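PDB 3RBY: protein HRI1, which is of unknown function and non-essential in budding yeast, but interacts with the protein kinase HRR25 and may interact with SEC72. Local coordinates for residues T188-R196 and F207-I218; S152-K160 and V170-Q178. All coordinates share one frame; numbering follows the deposited sequence.

Contact 1: T188-R196 and F207-I218; sequences TIEGLNFIR and FLLSYGKEVNKI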
# COMPACT_ATOMS: atom_id res chain seq x y z
N THR A 188 -15.68 17.62 25.26
CA THR A 188 -16.70 16.86 24.55
C THR A 188 -16.50 16.86 23.03
O THR A 188 -15.90 17.78 22.45
CB THR A 188 -18.14 17.36 24.85
OG1 THR A 188 -18.55 18.30 23.85
CG2 THR A 188 -18.22 18.00 26.25
N ILE A 189 -17.03 15.82 22.41
CA ILE A 189 -17.05 15.63 20.96
C ILE A 189 -17.59 16.86 20.25
O ILE A 189 -17.38 17.06 19.04
CB ILE A 189 -17.94 14.42 20.63
CG1 ILE A 189 -17.08 13.22 20.24
CG2 ILE A 189 -19.01 14.76 19.59
CD1 ILE A 189 -17.09 12.10 21.28
N GLU A 190 -18.30 17.68 21.01
CA GLU A 190 -18.93 18.87 20.47
C GLU A 190 -17.86 19.93 20.18
O GLU A 190 -18.04 20.84 19.36
CB GLU A 190 -19.97 19.39 21.46
CG GLU A 190 -21.23 19.90 20.80
CD GLU A 190 -21.74 18.92 19.76
OE1 GLU A 190 -22.15 17.80 20.16
OE2 GLU A 190 -21.71 19.26 18.55
N GLY A 191 -16.72 19.78 20.85
CA GLY A 191 -15.63 20.71 20.68
C GLY A 191 -14.67 20.39 19.55
O GLY A 191 -13.71 21.12 19.36
N LEU A 192 -14.92 19.31 18.80
CA LEU A 192 -13.99 18.92 17.72
C LEU A 192 -14.47 19.20 16.28
O LEU A 192 -15.65 19.07 15.96
CB LEU A 192 -13.59 17.46 17.85
CG LEU A 192 -12.97 17.09 19.20
CD1 LEU A 192 -12.91 15.57 19.38
CD2 LEU A 192 -11.59 17.73 19.37
N ASN A 193 -13.51 19.60 15.44
CA ASN A 193 -13.72 19.76 14.00
C ASN A 193 -12.52 19.23 13.19
O ASN A 193 -11.37 19.47 13.56
CB ASN A 193 -13.99 21.23 13.62
CG ASN A 193 -15.10 21.85 14.46
OD1 ASN A 193 -16.26 21.91 14.04
ND2 ASN A 193 -14.73 22.34 15.64
N PHE A 194 -12.80 18.49 12.11
CA PHE A 194 -11.74 18.00 11.23
C PHE A 194 -12.17 18.15 9.79
O PHE A 194 -13.36 18.11 9.48
CB PHE A 194 -11.44 16.52 11.48
CG PHE A 194 -11.10 16.19 12.91
CD1 PHE A 194 -9.85 16.50 13.43
CD2 PHE A 194 -12.03 15.55 13.72
CE1 PHE A 194 -9.53 16.19 14.76
CE2 PHE A 194 -11.73 15.23 15.05
CZ PHE A 194 -10.47 15.55 15.57
N ILE A 195 -11.21 18.30 8.90
CA ILE A 195 -11.50 18.24 7.48
C ILE A 195 -10.38 17.51 6.75
O ILE A 195 -9.20 17.58 7.15
CB ILE A 195 -11.66 19.62 6.88
CG1 ILE A 195 -10.40 20.44 7.16
CG2 ILE A 195 -12.88 20.31 7.47
CD1 ILE A 195 -10.21 21.59 6.18
N ARG A 196 -10.78 16.79 5.71
CA ARG A 196 -9.85 16.24 4.75
C ARG A 196 -10.35 16.74 3.41
O ARG A 196 -11.49 16.46 3.02
CB ARG A 196 -9.86 14.72 4.78
CG ARG A 196 -8.51 14.13 5.08
CD ARG A 196 -8.15 13.05 4.10
NE ARG A 196 -8.77 11.78 4.45
CZ ARG A 196 -8.37 10.95 5.42
NH1 ARG A 196 -9.03 9.81 5.59
NH2 ARG A 196 -7.34 11.22 6.20
N PHE A 207 -14.59 17.63 -0.33
CA PHE A 207 -14.48 17.17 1.06
C PHE A 207 -14.55 15.67 1.14
O PHE A 207 -15.61 15.08 0.92
CB PHE A 207 -15.60 17.76 1.93
CG PHE A 207 -15.43 19.22 2.22
CD1 PHE A 207 -14.65 19.65 3.30
CD2 PHE A 207 -16.02 20.19 1.42
CE1 PHE A 207 -14.48 21.01 3.57
CE2 PHE A 207 -15.85 21.55 1.68
CZ PHE A 207 -15.07 21.96 2.75
N LEU A 208 -13.44 15.03 1.47
CA LEU A 208 -13.43 13.59 1.65
C LEU A 208 -14.01 13.26 3.01
O LEU A 208 -14.50 12.15 3.26
CB LEU A 208 -12.00 13.06 1.56
CG LEU A 208 -11.29 13.33 0.23
CD1 LEU A 208 -10.01 12.51 0.16
CD2 LEU A 208 -12.21 13.02 -0.97
N LEU A 209 -13.94 14.24 3.90
CA LEU A 209 -14.35 14.06 5.28
C LEU A 209 -14.50 15.45 5.90
O LEU A 209 -13.78 16.40 5.54
CB LEU A 209 -13.31 13.21 5.99
CG LEU A 209 -13.09 13.21 7.49
CD1 LEU A 209 -11.90 12.30 7.75
CD2 LEU A 209 -12.77 14.61 8.01
N SER A 210 -15.49 15.57 6.78
CA SER A 210 -15.83 16.85 7.40
C SER A 210 -16.64 16.59 8.65
O SER A 210 -17.80 16.18 8.58
CB SER A 210 -16.61 17.72 6.42
OG SER A 210 -17.15 18.86 7.08
N TYR A 211 -16.03 16.83 9.80
CA TYR A 211 -16.63 16.53 11.08
C TYR A 211 -16.65 17.77 11.96
O TYR A 211 -15.62 18.42 12.14
CB TYR A 211 -15.85 15.42 11.77
CG TYR A 211 -16.42 15.04 13.11
CD1 TYR A 211 -16.10 15.74 14.25
CD2 TYR A 211 -17.31 13.97 13.23
CE1 TYR A 211 -16.62 15.40 15.48
CE2 TYR A 211 -17.85 13.61 14.46
CZ TYR A 211 -17.50 14.34 15.59
OH TYR A 211 -18.02 13.99 16.83
N GLY A 212 -17.82 18.10 12.50
CA GLY A 212 -17.92 19.20 13.44
C GLY A 212 -18.73 20.36 12.89
O GLY A 212 -18.92 20.49 11.67
N LYS A 213 -19.21 21.23 13.77
CA LYS A 213 -20.12 22.27 13.32
C LYS A 213 -19.44 23.60 12.99
O LYS A 213 -20.08 24.50 12.41
CB LYS A 213 -21.27 22.44 14.32
CG LYS A 213 -20.86 22.37 15.78
CD LYS A 213 -21.86 23.13 16.64
CE LYS A 213 -21.69 22.78 18.10
NZ LYS A 213 -22.91 23.21 18.84
N GLU A 214 -18.15 23.72 13.31
CA GLU A 214 -17.43 24.96 13.03
C GLU A 214 -16.45 24.88 11.84
O GLU A 214 -15.57 25.74 11.66
CB GLU A 214 -16.71 25.43 14.28
CG GLU A 214 -17.59 25.43 15.50
CD GLU A 214 -17.05 26.32 16.60
OE1 GLU A 214 -17.06 27.57 16.45
OE2 GLU A 214 -16.60 25.76 17.62
N VAL A 215 -16.62 23.83 11.04
CA VAL A 215 -15.79 23.60 9.85
C VAL A 215 -15.66 24.80 8.92
O VAL A 215 -14.60 24.99 8.31
CB VAL A 215 -16.31 22.37 9.08
CG1 VAL A 215 -15.71 22.32 7.70
CG2 VAL A 215 -16.03 21.10 9.88
N ASN A 216 -16.70 25.62 8.80
CA ASN A 216 -16.59 26.83 7.96
C ASN A 216 -15.66 27.90 8.53
O ASN A 216 -15.49 28.97 7.92
CB ASN A 216 -17.97 27.43 7.64
CG ASN A 216 -18.63 28.10 8.87
OD1 ASN A 216 -18.34 27.77 10.02
ND2 ASN A 216 -19.54 29.04 8.61
N LYS A 217 -15.07 27.64 9.70
CA LYS A 217 -14.07 28.55 10.27
C LYS A 217 -12.65 28.07 9.94
O LYS A 217 -11.67 28.61 10.45
CB LYS A 217 -14.23 28.68 11.79
CG LYS A 217 -15.45 29.45 12.28
CD LYS A 217 -15.51 29.36 13.83
CE LYS A 217 -16.51 30.34 14.47
NZ LYS A 217 -17.87 29.75 14.65
N ILE A 218 -12.56 27.04 9.09
CA ILE A 218 -11.28 26.53 8.64
C ILE A 218 -11.01 26.92 7.19
O ILE A 218 -11.82 26.62 6.30
CB ILE A 218 -11.23 25.01 8.74
CG1 ILE A 218 -11.73 24.57 10.11
CG2 ILE A 218 -9.82 24.53 8.47
CD1 ILE A 218 -11.46 23.11 10.42
O HOH W 1 -16.97 22.96 17.62
O HOH W 2 -18.34 20.47 16.49
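Asn193 reaches across the hairpin of strands 192-199 and 205-211 to hold the loop that follows the second strand, and its side chain can be followed atom by atom. CB passes the backbone oxygen of Tyr211. With CG anti to the carbonyl carbon (chi1 -51°), the amide swings toward residues 213-214, where CG nears the CB of Glu214. At the tip, OD1 accepts from the backbone N of Glu214 at 2.7 Å, with the donor tilted 35° from the amide carbonyl plane; ND2 gives hydrogen bonds to a water and to Leu181 O on strand 176-183. That water also takes in Glu190 O and Glu214 OE2, while a second water joins Glu190 O and Leu192 O to Lys213 N. The Glu214 carboxylate is also hydrogen-bonded to Tyr166 OH through OE1 and to Gln183 NE2 through OE2.

Beyond Asn193, the segments 192-196 and 209-211 run antiparallel, their axes at 171°. Phe194 N donates to Tyr211 O over 2.8 Å, and Tyr211 N returns a nearly straight bond to Phe194 O. Leu208 and Leu209 both face Arg196, a classic beta bulge: Arg196 O accepts from Leu208 N at 2.9 Å and, weakly, from Leu209 N.

The two faces differ. Phe194 and Tyr211 lie side by side, CD2 to CD1 4.1 Å, and both rings meet Phe51 of the other sheet; the Tyr211 hydroxyl is hydrogen-bonded to Ser48 O. On the reverse face, Ile195 CG2 packs on Val215 CG1 at 3.5 Å and Ile195 CD1 slides past Ile218 CG2 at 3.7 Å, so that Val215 and Ile218 cover the strand there. The bonds that satisfy the buried Asn193 amide also tie the loop after strand 205-211 to the sheet.

Contact 2: S152-K160 and V170-Q178; sequences SNARSIVLK and VIVIGRWIQ. With SO4 (sulfate ion), chain F.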
# COMPACT_ATOMS: atom_id res chain seq x y z
N SER A 152 9.21 15.56 -5.18
CA SER A 152 7.93 16.23 -5.38
C SER A 152 8.10 17.74 -5.34
O SER A 152 8.73 18.28 -4.42
CB SER A 152 6.89 15.78 -4.34
OG SER A 152 5.58 15.79 -4.89
N ASN A 153 7.57 18.41 -6.35
CA ASN A 153 7.47 19.86 -6.32
C ASN A 153 6.29 20.29 -5.43
O ASN A 153 5.95 21.48 -5.36
CB ASN A 153 7.31 20.41 -7.74
CG ASN A 153 8.29 21.53 -8.06
OD1 ASN A 153 9.50 21.40 -7.81
ND2 ASN A 153 7.78 22.65 -8.59
N ALA A 154 5.70 19.31 -4.74
CA ALA A 154 4.47 19.52 -4.00
C ALA A 154 4.60 20.65 -2.99
O ALA A 154 5.53 20.66 -2.16
CB ALA A 154 4.02 18.25 -3.31
N ARG A 155 3.68 21.59 -3.07
CA ARG A 155 3.59 22.66 -2.08
C ARG A 155 3.43 22.08 -0.68
O ARG A 155 2.89 20.97 -0.49
CB ARG A 155 2.40 23.56 -2.39
CG ARG A 155 1.08 22.86 -2.21
CD ARG A 155 -0.07 23.74 -2.65
NE ARG A 155 -1.30 22.96 -2.64
CZ ARG A 155 -2.51 23.48 -2.55
NH1 ARG A 155 -2.66 24.80 -2.47
NH2 ARG A 155 -3.58 22.69 -2.53
N SER A 156 3.91 22.85 0.30
CA SER A 156 3.83 22.49 1.71
C SER A 156 3.42 23.74 2.48
O SER A 156 4.22 24.69 2.62
CB SER A 156 5.18 21.96 2.20
OG SER A 156 5.12 21.55 3.56
N ILE A 157 2.19 23.75 2.97
CA ILE A 157 1.58 24.94 3.57
C ILE A 157 0.90 24.60 4.89
O ILE A 157 0.16 23.62 4.98
CB ILE A 157 0.57 25.62 2.60
CG1 ILE A 157 1.27 26.03 1.30
CG2 ILE A 157 -0.09 26.82 3.26
CD1 ILE A 157 0.32 26.51 0.19
N VAL A 158 1.16 25.40 5.92
CA VAL A 158 0.56 25.15 7.23
C VAL A 158 -0.04 26.44 7.79
O VAL A 158 0.61 27.49 7.76
CB VAL A 158 1.60 24.58 8.21
CG1 VAL A 158 0.96 24.22 9.56
CG2 VAL A 158 2.29 23.35 7.62
N LEU A 159 -1.29 26.36 8.25
CA LEU A 159 -1.92 27.47 8.97
C LEU A 159 -2.21 27.04 10.40
O LEU A 159 -2.56 25.88 10.67
CB LEU A 159 -3.21 27.95 8.29
CG LEU A 159 -3.03 28.71 6.97
CD1 LEU A 159 -2.71 27.75 5.85
CD2 LEU A 159 -4.30 29.47 6.65
N LYS A 160 -2.03 27.98 11.31
CA LYS A 160 -2.23 27.73 12.73
C LYS A 160 -3.18 28.77 13.31
O LYS A 160 -3.08 29.97 13.03
CB LYS A 160 -0.89 27.80 13.45
CG LYS A 160 -0.86 27.22 14.86
CD LYS A 160 0.60 27.19 15.36
CE LYS A 160 0.73 26.66 16.79
NZ LYS A 160 0.14 27.59 17.79
N VAL A 170 -4.00 23.47 10.03
CA VAL A 170 -4.31 22.92 8.72
C VAL A 170 -2.99 22.70 7.98
O VAL A 170 -2.14 23.59 7.94
CB VAL A 170 -5.27 23.82 7.92
CG1 VAL A 170 -5.45 23.30 6.50
CG2 VAL A 170 -6.61 23.87 8.62
N ILE A 171 -2.80 21.49 7.45
CA ILE A 171 -1.56 21.14 6.75
C ILE A 171 -1.87 20.78 5.31
O ILE A 171 -2.62 19.82 5.04
CB ILE A 171 -0.81 19.99 7.46
CG1 ILE A 171 -0.34 20.44 8.84
CG2 ILE A 171 0.37 19.52 6.61
CD1 ILE A 171 0.28 19.36 9.68
N VAL A 172 -1.30 21.56 4.39
CA VAL A 172 -1.53 21.41 2.96
C VAL A 172 -0.30 20.78 2.28
O VAL A 172 0.76 21.42 2.18
CB VAL A 172 -1.86 22.79 2.29
CG1 VAL A 172 -2.16 22.64 0.80
CG2 VAL A 172 -3.03 23.47 2.98
N ILE A 173 -0.44 19.55 1.81
CA ILE A 173 0.62 18.91 1.04
C ILE A 173 0.15 18.52 -0.36
O ILE A 173 -0.69 17.61 -0.54
CB ILE A 173 1.18 17.68 1.75
CG1 ILE A 173 1.56 18.05 3.20
CG2 ILE A 173 2.39 17.13 0.98
CD1 ILE A 173 2.11 16.89 3.99
N GLY A 174 0.71 19.20 -1.36
CA GLY A 174 0.24 19.03 -2.72
C GLY A 174 -1.26 19.23 -2.79
O GLY A 174 -1.76 20.31 -2.41
N ARG A 175 -1.98 18.20 -3.25
CA ARG A 175 -3.42 18.29 -3.39
C ARG A 175 -4.19 17.94 -2.12
O ARG A 175 -5.40 18.15 -2.04
CB ARG A 175 -3.90 17.41 -4.54
CG ARG A 175 -3.44 17.87 -5.92
CD ARG A 175 -3.96 16.89 -6.96
NE ARG A 175 -4.46 17.55 -8.16
CZ ARG A 175 -3.66 18.11 -9.06
NH1 ARG A 175 -2.35 18.10 -8.87
NH2 ARG A 175 -4.18 18.69 -10.13
N TRP A 176 -3.48 17.42 -1.12
CA TRP A 176 -4.14 16.86 0.07
C TRP A 176 -4.07 17.75 1.32
O TRP A 176 -2.99 18.04 1.83
CB TRP A 176 -3.57 15.48 0.40
CG TRP A 176 -3.77 14.46 -0.67
CD1 TRP A 176 -3.03 14.30 -1.80
CD2 TRP A 176 -4.77 13.41 -0.69
NE1 TRP A 176 -3.52 13.24 -2.54
CE2 TRP A 176 -4.58 12.67 -1.88
CE3 TRP A 176 -5.81 13.04 0.17
CZ2 TRP A 176 -5.40 11.57 -2.23
CZ3 TRP A 176 -6.62 11.94 -0.17
CH2 TRP A 176 -6.41 11.22 -1.36
N ILE A 177 -5.24 18.13 1.82
CA ILE A 177 -5.33 19.00 2.98
C ILE A 177 -5.96 18.26 4.15
O ILE A 177 -7.04 17.68 4.01
CB ILE A 177 -6.18 20.25 2.67
CG1 ILE A 177 -5.49 21.14 1.63
CG2 ILE A 177 -6.46 21.03 3.94
CD1 ILE A 177 -6.02 20.97 0.21
N GLN A 178 -5.29 18.28 5.30
CA GLN A 178 -5.89 17.79 6.54
C GLN A 178 -5.80 18.88 7.60
O GLN A 178 -4.80 19.61 7.67
CB GLN A 178 -5.21 16.52 7.01
CG GLN A 178 -5.40 15.35 6.07
CD GLN A 178 -4.98 14.05 6.70
OE1 GLN A 178 -5.82 13.16 6.92
NE2 GLN A 178 -3.69 13.93 7.02
S SO4 F . 0.84 20.38 -6.13
O1 SO4 F . 1.44 21.08 -4.99
O2 SO4 F . 0.05 19.23 -5.68
O3 SO4 F . 1.90 19.88 -7.01
O4 SO4 F . -0.05 21.32 -6.85
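Arg155 lays its guanidinium over Val172, whose CG1 sits 3.4 Å above the plane, over its centre. With CG placed between the backbone N and the carbonyl carbon (chi1 67°) and the chain extended to NE, the group arrives side-on at Gly174 O: NE at 2.7 Å and NH2 at 3.0 Å both grip that one oxygen, only 7° out of the guanidinium plane. Gly174 N answers to Arg155 O, so backbone and side chain together hold the type II' turn from Ile173 to Trp176.

The tight part is the antiparallel hairpin of strands 156-161 and 166-173. Val172 N meets Ile157 O at 2.6 Å. Ile157 CB lies 3.7 Å from Val172 CB; Val158 and Ile171 run alongside on the other face. At the partly exposed turn, packing is thin: Ala154 CB touches only Gly174 across the contact, and a sulfate, probably from the crystallisation liquor, accepts from Arg155 N. Replacing Arg155 by an alanine removes both side-chain donors to Gly174 O and the cover over Val172 CG1, and is likely to leave the turn less firmly held. The chemistry implies a backbone-bonded turn reinforced by a guanidinium grip, probably strengthened by charge, beside an N-H that here binds an anion.

How the contacts relate
Contact 2 is complete along the chain before the first residue of contact 1, and the centres are about 18 Å apart. Both belong to the seven-stranded antiparallel sheet, in which the five strands from 156-161 to 205-211 are neighbours in chain order, an up-and-down meander, with 205-211 at the sheet's edge within this chain. The sheet is continuous because strands 176-183 and 192-199 pair through their backbones, as at Ile195 and Gly179. Side chains tie the two hairpins together further: Arg196 NH2 probably hydrogen-bonds Gln178 OE1 (2.6 Å), Leu208 CD1 packs on Trp176 CZ3 (3.5 Å), and Ile218 CG2 meets Val170 CG2 (3.3 Å). The hairpins are thus parts of one sheet rather than separate units.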